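Local coordinates for glycosyl hydrolases family 31 family protein (Aspergillus niger, PDB 6DRU), which hydrolyses xyloglucan oligosaccharides, releasing alpha-xylose from their non-reducing terminal glucose as an alpha-xylosidase of glycosyl hydrolase family 31, at the interface of chains A and B. Numbering follows the deposited sequence. Chains: chain A/B, Glycosyl hydrolases family 31 family protein.

The interface of chains A and B. Residues chain A 346, 348, 426, 431; chain B 36-37, 128.
A:Asn426, in the short strand 425-426, reaches across to chain B and is received by B:Phe36, B:Arg37 and B:Trp128. Its CB lies over one face of the phenyl ring of B:Phe36, 3.6 Å from the ring centroid and displaced toward the rim, in a CH-pi contact. With CG roughly anti to the carbonyl carbon (chi1 -87°), the carboxamide projects between the phenyl ring and the indole of B:Trp128. At CG the side chain divides. The amide nitrogen ND2 touches both rings: it comes down on one indole face above the six-membered ring, 3.4 Å from CH2 of B:Trp128, with the amide and ring planes 58° apart, and is 3.5 Å from CE2 of B:Phe36. The carbonyl oxygen OD1 is directed at NH2 in the guanidinium of B:Arg37, a group turned 80° from the amide plane; this pair is modelled too close, so its details are doubtful at 2.7 Å resolution.

Within chain B, CB of B:Phe36 lies over one face of that guanidinium, toward its rim, while CZ2 of B:Trp128 meets its edge in plane, which may help to hold the group beside the amide. Where CB of B:Trp128 joins the indole, the guanidinium of A:Arg348 lies alongside, with NH1 3.6 Å from that CB. O of water 1, at the indole edge, bridges O of A:Arg348, 2.9 Å away, and the backbone N of B:Trp128. The patch, about 21 Å from the active-site residue A:Asp395, occurs twice in the two-fold symmetric interface. It helps to hold A and B together in the deposited tetramer; the structure alone does not show whether this pairing is biological.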
# COMPACT_ATOMS: atom_id res chain seq x y z
N ALA A 346 -9.77 4.00 -16.39
CA ALA A 346 -8.43 3.58 -16.76
C ALA A 346 -7.79 2.84 -15.60
O ALA A 346 -8.00 3.19 -14.44
CB ALA A 346 -7.56 4.78 -17.15
N ARG A 348 -4.76 2.19 -13.18
CA ARG A 348 -4.12 3.31 -12.50
C ARG A 348 -2.64 3.48 -12.85
O ARG A 348 -2.03 4.46 -12.41
CB ARG A 348 -4.31 3.16 -11.00
CG ARG A 348 -5.79 3.04 -10.62
CD ARG A 348 -6.01 3.15 -9.12
NE ARG A 348 -5.38 2.07 -8.39
CZ ARG A 348 -5.23 2.06 -7.07
NH1 ARG A 348 -5.67 3.09 -6.34
NH2 ARG A 348 -4.64 1.03 -6.47
N ASN A 426 -9.46 3.38 -12.20
CA ASN A 426 -9.85 4.70 -11.71
C ASN A 426 -11.20 5.09 -12.30
O ASN A 426 -11.38 5.05 -13.52
CB ASN A 426 -8.80 5.75 -12.09
CG ASN A 426 -7.69 5.86 -11.07
OD1 ASN A 426 -7.89 5.61 -9.89
ND2 ASN A 426 -6.50 6.25 -11.53
N THR A 431 -12.31 4.25 -6.90
CA THR A 431 -11.64 3.16 -7.59
C THR A 431 -12.56 1.95 -7.67
O THR A 431 -13.65 1.93 -7.10
CB THR A 431 -10.33 2.78 -6.89
OG1 THR A 431 -10.62 2.28 -5.57
CG2 THR A 431 -9.42 4.00 -6.78
N PHE B 36 -9.56 12.73 -11.97
CA PHE B 36 -10.77 11.92 -11.84
C PHE B 36 -11.79 12.48 -10.86
O PHE B 36 -12.87 12.92 -11.28
CB PHE B 36 -10.41 10.48 -11.46
CG PHE B 36 -9.77 9.69 -12.57
CD1 PHE B 36 -10.55 9.16 -13.59
CD2 PHE B 36 -8.41 9.47 -12.60
CE1 PHE B 36 -9.98 8.44 -14.62
CE2 PHE B 36 -7.82 8.74 -13.63
CZ PHE B 36 -8.61 8.23 -14.64
N ARG B 37 -11.49 12.47 -9.55
CA ARG B 37 -12.54 12.82 -8.61
C ARG B 37 -12.47 14.28 -8.23
O ARG B 37 -11.37 14.78 -7.92
CB ARG B 37 -12.47 11.96 -7.34
CG ARG B 37 -12.33 10.46 -7.55
CD ARG B 37 -10.90 10.04 -7.83
NE ARG B 37 -10.83 8.65 -8.26
CZ ARG B 37 -9.73 8.07 -8.72
NH1 ARG B 37 -8.61 8.76 -8.82
NH2 ARG B 37 -9.76 6.79 -9.09
N TRP B 128 -0.91 6.45 -7.56
CA TRP B 128 -1.85 5.89 -6.60
C TRP B 128 -1.19 4.74 -5.84
O TRP B 128 -1.04 3.64 -6.39
CB TRP B 128 -3.13 5.41 -7.29
CG TRP B 128 -4.05 6.53 -7.68
CD1 TRP B 128 -5.06 7.05 -6.93
CD2 TRP B 128 -4.04 7.26 -8.91
NE1 TRP B 128 -5.68 8.07 -7.62
CE2 TRP B 128 -5.07 8.22 -8.83
CE3 TRP B 128 -3.25 7.21 -10.07
CZ2 TRP B 128 -5.34 9.11 -9.87
CZ3 TRP B 128 -3.52 8.09 -11.09
CH2 TRP B 128 -4.56 9.03 -10.99
O HOH W 1 -0.75 5.14 -9.94